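Local coordinates for putative Lipoprotein (Shewanella oneidensis, PDB 3U24) that is of unknown function but binds zinc and calcium ions and is probably related to zinc-dependent metallopeptidases, at residues K261-K266 against Y524-R529; V269-V274 against W468-I473; C474-D479 against Q520-Y525. One frame throughout, in Å; residues are numbered along the deposited sequence.

Interaction 1 (K261-K266 against Y524-R529)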
# COMPACT_ATOMS: atom_id res chain seq x y z
N LYS A 261 -11.52 -14.60 8.35
CA LYS A 261 -11.40 -15.63 9.37
C LYS A 261 -10.62 -16.80 8.78
O LYS A 261 -9.73 -17.34 9.39
CB LYS A 261 -12.79 -16.09 9.81
CG LYS A 261 -12.78 -17.15 10.91
CD LYS A 261 -14.19 -17.39 11.40
CE LYS A 261 -14.20 -18.08 12.76
NZ LYS A 261 -15.55 -18.66 13.00
N GLN A 262 -10.94 -17.17 7.56
CA GLN A 262 -10.18 -18.25 6.94
C GLN A 262 -8.70 -17.91 6.80
O GLN A 262 -7.83 -18.75 7.05
CB GLN A 262 -10.76 -18.62 5.58
CG GLN A 262 -11.98 -19.51 5.62
CD GLN A 262 -12.52 -19.67 4.22
OE1 GLN A 262 -13.00 -18.71 3.60
NE2 GLN A 262 -12.42 -20.88 3.68
N LEU A 263 -8.40 -16.69 6.37
CA LEU A 263 -6.98 -16.31 6.22
C LEU A 263 -6.24 -16.33 7.59
O LEU A 263 -5.09 -16.75 7.69
CB LEU A 263 -6.86 -14.92 5.63
CG LEU A 263 -5.43 -14.48 5.26
CD1 LEU A 263 -4.91 -15.22 4.03
CD2 LEU A 263 -5.39 -12.99 5.07
N TYR A 264 -6.91 -15.82 8.61
CA TYR A 264 -6.37 -15.81 9.97
C TYR A 264 -6.03 -17.23 10.41
O TYR A 264 -4.96 -17.48 10.92
CB TYR A 264 -7.37 -15.22 10.95
CG TYR A 264 -7.04 -15.44 12.42
CD1 TYR A 264 -6.13 -14.63 13.06
CD2 TYR A 264 -7.69 -16.43 13.17
CE1 TYR A 264 -5.85 -14.82 14.40
CE2 TYR A 264 -7.42 -16.63 14.49
CZ TYR A 264 -6.49 -15.81 15.11
OH TYR A 264 -6.20 -15.98 16.43
N GLN A 265 -6.95 -18.16 10.21
CA GLN A 265 -6.71 -19.55 10.60
C GLN A 265 -5.51 -20.13 9.85
O GLN A 265 -4.66 -20.78 10.46
CB GLN A 265 -7.98 -20.41 10.43
CG GLN A 265 -9.12 -19.93 11.35
CD GLN A 265 -10.47 -20.64 11.10
OE1 GLN A 265 -10.80 -21.05 9.97
NE2 GLN A 265 -11.24 -20.80 12.17
N LYS A 266 -5.39 -19.84 8.56
CA LYS A 266 -4.21 -20.24 7.82
C LYS A 266 -2.94 -19.56 8.37
O LYS A 266 -1.86 -20.18 8.40
CB LYS A 266 -4.35 -19.93 6.33
CG LYS A 266 -5.26 -20.87 5.52
CD LYS A 266 -5.43 -20.29 4.10
CE LYS A 266 -6.61 -20.90 3.34
NZ LYS A 266 -6.18 -22.25 2.87
N TYR A 524 -0.53 -8.51 2.18
CA TYR A 524 0.71 -9.20 1.81
C TYR A 524 0.52 -10.70 1.87
O TYR A 524 0.82 -11.42 0.90
CB TYR A 524 1.86 -8.78 2.69
CG TYR A 524 1.96 -7.29 2.83
CD1 TYR A 524 1.22 -6.62 3.83
CD2 TYR A 524 2.77 -6.54 1.99
CE1 TYR A 524 1.28 -5.26 3.96
CE2 TYR A 524 2.83 -5.16 2.11
CZ TYR A 524 2.10 -4.53 3.09
OH TYR A 524 2.12 -3.19 3.26
N TYR A 525 0.02 -11.18 3.00
CA TYR A 525 -0.11 -12.61 3.20
C TYR A 525 -1.26 -13.18 2.36
O TYR A 525 -1.17 -14.30 1.87
CB TYR A 525 -0.36 -12.90 4.67
CG TYR A 525 -0.49 -14.35 4.99
CD1 TYR A 525 0.58 -15.21 4.85
CD2 TYR A 525 -1.68 -14.85 5.48
CE1 TYR A 525 0.46 -16.55 5.14
CE2 TYR A 525 -1.81 -16.18 5.82
CZ TYR A 525 -0.73 -17.01 5.66
OH TYR A 525 -0.92 -18.33 5.94
N SER A 526 -2.34 -12.43 2.26
CA SER A 526 -3.49 -12.89 1.51
C SER A 526 -3.15 -13.18 0.05
O SER A 526 -3.39 -14.27 -0.43
CB SER A 526 -4.59 -11.87 1.60
OG SER A 526 -5.64 -12.28 0.75
N GLY A 527 -2.49 -12.26 -0.61
CA GLY A 527 -2.08 -12.52 -2.00
C GLY A 527 -1.05 -13.62 -2.14
O GLY A 527 -1.17 -14.47 -3.02
N TYR A 528 -0.05 -13.62 -1.26
CA TYR A 528 0.92 -14.71 -1.21
C TYR A 528 0.27 -16.09 -1.08
O TYR A 528 0.59 -17.03 -1.83
CB TYR A 528 1.89 -14.46 -0.07
CG TYR A 528 2.68 -15.66 0.37
CD1 TYR A 528 3.57 -16.29 -0.49
CD2 TYR A 528 2.56 -16.15 1.66
CE1 TYR A 528 4.33 -17.38 -0.08
CE2 TYR A 528 3.29 -17.24 2.08
CZ TYR A 528 4.16 -17.85 1.22
OH TYR A 528 4.87 -18.94 1.66
N ARG A 529 -0.66 -16.23 -0.15
CA ARG A 529 -1.27 -17.52 0.14
C ARG A 529 -2.10 -17.96 -1.04
O ARG A 529 -2.02 -19.12 -1.46
CB ARG A 529 -2.13 -17.45 1.42
CG ARG A 529 -2.34 -18.78 2.16
CD ARG A 529 -1.04 -19.46 2.63
NE ARG A 529 -0.74 -20.66 1.84
CZ ARG A 529 0.38 -21.39 1.95
NH1 ARG A 529 1.34 -21.12 2.84
NH2 ARG A 529 0.52 -22.45 1.16
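Leu263 supplies the apolar part of this contact, setting one methyl against the Tyr525 ring and the other against Ser526. CD1 of Leu263 approaches that ring obliquely, 3.6 Å from CD2 of Tyr525 and nearly as close to CE2, while the two side chains run alongside each other, pointing opposite ways. CD2 of Leu263 lies 3.7 Å from CB of Ser526. With CG anti to the backbone N (chi1 -173°), the leucine brings CG itself against Tyr525 CD2. The small serine accompanies the nearest backbone approach, 6.8 Å between CA of Leu263 and CA of Ser526. All three residues are buried.

Polar contacts centre on the tyrosine. Its ring turns an edge to the backbone of 261-266: Leu263 O lies in the ring plane, and the carbonyl carbon of Lys266 is also near that plane. Tyr525 OH is 3.2 Å from Lys266 O, and the hydroxyl also has a probable hydrogen bond to Asp270 OD2, farther along helix 260-289.

The charged residues meet through their hydrocarbon parts, at a more exposed margin. Lys266 CD rests 3.9 Å from Arg529 CG, the two side chains passing each other at a slant, and the like-charged Lys266 NZ and Arg529 NE remain 5.8 Å apart. Salt bridges from Arg529 NH1 to Asp270 and from NH2 to Asp533 would probably offset repulsion between the two cations.

The axes of the two segments approach to 10.7 Å at an angle of 83°, which makes this a steeply crossed helix pair. It packs helix 260-289 on helix 523-542 within the largely helical DUF885 fold, with the side chain of Ser526 about 9 Å from that of the zinc ligand Glu439.

Interaction 2 (V269-V274 against W468-I473). With ZN (zinc ion), chain L.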
# COMPACT_ATOMS: atom_id res chain seq x y z
N VAL A 269 -1.66 -21.37 11.54
CA VAL A 269 -0.96 -22.61 11.19
C VAL A 269 0.43 -22.31 10.55
O VAL A 269 1.43 -22.90 10.93
CB VAL A 269 -1.84 -23.53 10.29
CG1 VAL A 269 -1.04 -24.70 9.72
CG2 VAL A 269 -3.07 -24.06 11.10
N ASP A 270 0.50 -21.37 9.62
CA ASP A 270 1.78 -21.07 9.00
C ASP A 270 2.82 -20.59 10.03
O ASP A 270 3.98 -20.95 9.96
CB ASP A 270 1.67 -20.05 7.85
CG ASP A 270 1.44 -20.68 6.49
OD1 ASP A 270 1.81 -21.86 6.23
OD2 ASP A 270 0.88 -19.94 5.64
N LYS A 271 2.38 -19.77 10.98
CA LYS A 271 3.27 -19.28 12.04
C LYS A 271 3.94 -20.45 12.74
O LYS A 271 5.13 -20.49 12.85
CB LYS A 271 2.54 -18.39 13.05
CG LYS A 271 3.41 -17.88 14.19
CD LYS A 271 2.63 -17.09 15.24
CE LYS A 271 1.72 -17.94 16.12
NZ LYS A 271 2.37 -18.71 17.22
N ASP A 272 3.15 -21.42 13.14
CA ASP A 272 3.71 -22.61 13.77
C ASP A 272 4.67 -23.41 12.88
O ASP A 272 5.73 -23.79 13.34
CB ASP A 272 2.61 -23.53 14.34
CG ASP A 272 1.80 -22.86 15.47
OD1 ASP A 272 2.33 -21.95 16.14
OD2 ASP A 272 0.62 -23.25 15.71
N ARG A 273 4.28 -23.64 11.63
CA ARG A 273 5.13 -24.39 10.69
C ARG A 273 6.48 -23.67 10.52
O ARG A 273 7.55 -24.29 10.62
CB ARG A 273 4.42 -24.57 9.31
CG ARG A 273 5.32 -25.07 8.16
CD ARG A 273 4.73 -25.06 6.73
NE ARG A 273 4.54 -23.70 6.16
CZ ARG A 273 5.49 -22.92 5.65
NH1 ARG A 273 5.14 -21.70 5.21
NH2 ARG A 273 6.76 -23.33 5.59
N VAL A 274 6.43 -22.36 10.29
CA VAL A 274 7.64 -21.55 10.04
C VAL A 274 8.57 -21.57 11.26
O VAL A 274 9.73 -21.91 11.13
CB VAL A 274 7.30 -20.10 9.57
CG1 VAL A 274 8.53 -19.21 9.67
CG2 VAL A 274 6.72 -20.08 8.14
N TRP A 468 11.69 -13.04 7.91
CA TRP A 468 11.02 -12.15 6.98
C TRP A 468 9.61 -12.60 6.66
O TRP A 468 8.69 -11.81 6.71
CB TRP A 468 11.88 -12.11 5.73
CG TRP A 468 11.63 -11.03 4.72
CD1 TRP A 468 11.03 -11.17 3.47
CD2 TRP A 468 12.06 -9.63 4.78
NE1 TRP A 468 11.05 -9.97 2.78
CE2 TRP A 468 11.64 -9.02 3.51
CE3 TRP A 468 12.70 -8.85 5.74
CZ2 TRP A 468 11.87 -7.68 3.23
CZ3 TRP A 468 12.92 -7.50 5.44
CH2 TRP A 468 12.52 -6.94 4.21
N ASN A 469 9.41 -13.87 6.40
CA ASN A 469 8.07 -14.39 6.17
C ASN A 469 7.17 -14.19 7.39
O ASN A 469 5.97 -13.89 7.23
CB ASN A 469 8.14 -15.89 5.83
CG ASN A 469 6.94 -16.40 5.05
OD1 ASN A 469 6.47 -17.48 5.33
ND2 ASN A 469 6.47 -15.66 4.04
N LEU A 470 7.72 -14.36 8.59
CA LEU A 470 6.92 -14.13 9.80
C LEU A 470 6.31 -12.71 9.89
O LEU A 470 5.21 -12.54 10.40
CB LEU A 470 7.71 -14.44 11.08
CG LEU A 470 7.87 -15.93 11.40
CD1 LEU A 470 8.85 -16.11 12.55
CD2 LEU A 470 6.52 -16.57 11.72
N ARG A 471 7.00 -11.71 9.35
CA ARG A 471 6.46 -10.34 9.30
C ARG A 471 5.07 -10.34 8.63
O ARG A 471 4.10 -9.71 9.09
CB ARG A 471 7.42 -9.48 8.46
CG ARG A 471 7.61 -8.02 8.85
CD ARG A 471 8.89 -7.46 8.17
NE ARG A 471 8.63 -6.84 6.85
CZ ARG A 471 8.57 -7.46 5.65
NH1 ARG A 471 8.31 -6.74 4.55
NH2 ARG A 471 8.75 -8.79 5.50
N VAL A 472 5.00 -11.04 7.50
CA VAL A 472 3.82 -11.05 6.66
C VAL A 472 2.69 -11.84 7.34
O VAL A 472 1.55 -11.36 7.42
CB VAL A 472 4.22 -11.60 5.27
CG1 VAL A 472 3.01 -11.96 4.49
CG2 VAL A 472 5.05 -10.52 4.57
N ILE A 473 3.03 -12.99 7.89
CA ILE A 473 2.10 -13.83 8.63
C ILE A 473 1.56 -13.07 9.87
O ILE A 473 0.32 -12.95 10.05
CB ILE A 473 2.76 -15.17 9.05
CG1 ILE A 473 3.23 -15.97 7.79
CG2 ILE A 473 1.80 -16.01 9.87
CD1 ILE A 473 4.11 -17.18 8.11
ZN ZN L . 0.09 -21.80 17.44
O HOH W 1 1.62 -21.36 18.41
O HOH W 2 -2.07 -21.31 17.95
O HOH W 3 -0.00 -20.36 16.52
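An antiparallel helix pair joins Val274, Lys271 and Asp270 of helix 260-289 to Leu470, Ile473 and Asn469 of helix 459-485; the segment axes lie 10.0 Å apart at 165°. Val274 splits its methyls between neighbours. CG1 is 3.8 Å from Leu470 CG, whereas CG2 meets Ile473 CD1 tip to tip at 3.9 Å and also touches Asn469 OD1. An alanine in place of Val274 would probably open a gap beside Leu470 and leave Ile473 CD1 without its methyl partner. Ile473 extends the seam with both branches: CD1 lies 3.8 Å from Asp270 CB, and CG2, anti to the backbone N, sits 4.0 Å from Lys271 CB.

Charges border this apolar seam. In the conformer modelled here, Arg273 NE forms a salt bridge with Asp270 OD1 at 3.3 Å, within the guanidinium plane but tilted 34° out of the carboxylate plane, on its anti side. On the face of the helix turned from the partner, Asp272 holds a zinc ion through both oxygens, OD1 at 2.6 Å and OD2 at 2.3 Å, and three waters complete the modelled coordination. Lys271 NZ donates to one of these waters, pairs weakly with Asp272 OD1 and also reaches Glu499. The arrangement is antiparallel helix packing, with a bidentate carboxylate-zinc site on its outer side.

Interaction 3 (C474-D479 against Q520-Y525)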
# COMPACT_ATOMS: atom_id res chain seq x y z
N CYS A 474 2.47 -12.53 10.68
CA CYS A 474 2.07 -11.83 11.88
C CYS A 474 1.37 -10.50 11.61
O CYS A 474 0.57 -10.06 12.43
CB CYS A 474 3.24 -11.69 12.87
SG CYS A 474 3.86 -13.30 13.47
N ASN A 475 1.59 -9.88 10.46
CA ASN A 475 0.80 -8.70 10.08
C ASN A 475 -0.70 -9.03 10.02
O ASN A 475 -1.52 -8.20 10.42
CB ASN A 475 1.19 -8.13 8.71
CG ASN A 475 2.42 -7.22 8.75
OD1 ASN A 475 2.91 -6.80 9.81
ND2 ASN A 475 2.90 -6.87 7.57
N THR A 476 -1.03 -10.23 9.50
CA THR A 476 -2.39 -10.71 9.36
C THR A 476 -2.98 -11.05 10.71
O THR A 476 -4.09 -10.63 11.03
CB THR A 476 -2.46 -11.93 8.40
OG1 THR A 476 -2.21 -11.47 7.09
CG2 THR A 476 -3.82 -12.62 8.39
N ILE A 477 -2.25 -11.80 11.51
CA ILE A 477 -2.68 -12.11 12.88
C ILE A 477 -3.00 -10.83 13.68
O ILE A 477 -4.05 -10.72 14.35
CB ILE A 477 -1.62 -12.97 13.59
CG1 ILE A 477 -1.48 -14.28 12.84
CG2 ILE A 477 -1.98 -13.26 15.05
CD1 ILE A 477 -0.42 -15.20 13.39
N LEU A 478 -2.12 -9.87 13.59
CA LEU A 478 -2.23 -8.64 14.33
C LEU A 478 -3.45 -7.85 13.88
O LEU A 478 -4.29 -7.42 14.71
CB LEU A 478 -0.97 -7.80 14.11
CG LEU A 478 -0.96 -6.38 14.68
CD1 LEU A 478 -0.49 -6.42 16.11
CD2 LEU A 478 -0.03 -5.43 13.93
N ASP A 479 -3.57 -7.65 12.57
CA ASP A 479 -4.64 -6.78 12.08
C ASP A 479 -6.01 -7.36 12.43
O ASP A 479 -6.89 -6.65 12.94
CB ASP A 479 -4.52 -6.51 10.59
CG ASP A 479 -5.45 -5.37 10.13
OD1 ASP A 479 -5.14 -4.18 10.42
OD2 ASP A 479 -6.47 -5.68 9.46
N GLN A 520 -5.64 -3.41 5.34
CA GLN A 520 -4.45 -3.24 4.47
C GLN A 520 -3.27 -4.14 4.88
O GLN A 520 -2.54 -4.67 4.04
CB GLN A 520 -4.08 -1.75 4.37
CG GLN A 520 -2.98 -1.41 3.35
CD GLN A 520 -1.59 -1.86 3.80
OE1 GLN A 520 -1.30 -1.91 5.00
NE2 GLN A 520 -0.75 -2.26 2.83
N LEU A 521 -3.12 -4.36 6.19
CA LEU A 521 -1.99 -5.16 6.73
C LEU A 521 -2.09 -6.62 6.33
O LEU A 521 -1.06 -7.27 6.26
CB LEU A 521 -1.86 -5.05 8.26
CG LEU A 521 -0.99 -3.87 8.69
CD1 LEU A 521 -1.20 -3.58 10.18
CD2 LEU A 521 0.48 -4.15 8.37
N THR A 522 -3.29 -7.13 6.08
CA THR A 522 -3.43 -8.52 5.61
C THR A 522 -3.07 -8.73 4.12
O THR A 522 -2.94 -9.87 3.66
CB THR A 522 -4.88 -9.05 5.81
OG1 THR A 522 -5.75 -8.40 4.87
CG2 THR A 522 -5.38 -8.79 7.24
N SER A 523 -2.86 -7.66 3.35
CA SER A 523 -2.80 -7.76 1.90
C SER A 523 -1.64 -8.63 1.45
O SER A 523 -1.76 -9.43 0.50
CB SER A 523 -2.80 -6.36 1.23
OG SER A 523 -1.68 -5.57 1.58
N TYR A 524 -0.53 -8.51 2.18
CA TYR A 524 0.71 -9.20 1.81
C TYR A 524 0.52 -10.70 1.87
O TYR A 524 0.82 -11.42 0.90
CB TYR A 524 1.86 -8.78 2.69
CG TYR A 524 1.96 -7.29 2.83
CD1 TYR A 524 1.22 -6.62 3.83
CD2 TYR A 524 2.77 -6.54 1.99
CE1 TYR A 524 1.28 -5.26 3.96
CE2 TYR A 524 2.83 -5.16 2.11
CZ TYR A 524 2.10 -4.53 3.09
OH TYR A 524 2.12 -3.19 3.26
N TYR A 525 0.02 -11.18 3.00
CA TYR A 525 -0.11 -12.61 3.20
C TYR A 525 -1.26 -13.18 2.36
O TYR A 525 -1.17 -14.30 1.87
CB TYR A 525 -0.36 -12.90 4.67
CG TYR A 525 -0.49 -14.35 4.99
CD1 TYR A 525 0.58 -15.21 4.85
CD2 TYR A 525 -1.68 -14.85 5.48
CE1 TYR A 525 0.46 -16.55 5.14
CE2 TYR A 525 -1.81 -16.18 5.82
CZ TYR A 525 -0.73 -17.01 5.66
OH TYR A 525 -0.92 -18.33 5.94
O HOH W 4 -0.09 -9.81 5.82
O HOH W 5 -4.36 -2.55 8.14
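Leu521 fits against Asn475 and Asp479, one helical turn apart on helix 459-485, and forms the tightly packed part of the contact. Its CD2 meets the Asn475 amide at 3.7 Å from CG, the side chains crossing at about a right angle. Its CB lies 3.8 Å from Asp479 CB. Leu521 O comes 3.4 Å from Asn475 CB, and the polar end of the asparagine is engaged outside the segments, OD1 bonding Lys510. Next to this, Thr476 OG1 sits 3.4 Å from Tyr525 CB and also touches CA of Thr522. With OG1 anti to the carbonyl carbon (chi1 -70°), the threonine directs its hydroxyl into the interface, where its CA is 4.5 Å from that of Thr522. A water forms an internal bridge within this packed part: it accepts from Thr476 OG1 and from Tyr525 N and donates to Leu521 O, at 2.8 Å from that oxygen.

The end at Asp479 and Gln520 is looser. There a second water donates to Asp479 OD1 and accepts from Leu521 N; Asp479 OD2 is taken by Tyr246 and the backbone N of Val519. At the solvent side lies Gln520, whose NE2 bonds Tyr524 OH at 3.0 Å, straight (170°) and in the amide plane. Arg513 also bonds that hydroxyl, on a tyrosine whose side chain is about 5 Å from a bound zinc ion.

With no direct hydrogen bond between the segments, the chemistry implies a buried contact in which Leu521 N, Leu521 O and Tyr525 N are met by two bridging waters.

How the interactions relate
All three contacts are mainly buried and join three helices pairwise: 260-289 with 523-542 in interaction 1, 260-289 with 459-485 in interaction 2, and 459-485 with segment 520-525 in interaction 3. Interaction 3 lies nearest the centre of the chain, about 12 Å between centres, against about 17 Å and 20 Å for interactions 1 and 2. It buries the most surface, 398 Å², and uses bridging water, while interaction 2 is an aliphatic seam beside a peripheral zinc ion and interaction 1 sets a leucine on an aromatic ring, with charged side chains at its margin. Asp270 ties interactions 1 and 2 together, and Leu263 CD2 packs on Thr476 CG2 at 3.7 Å, joining interactions 1 and 3.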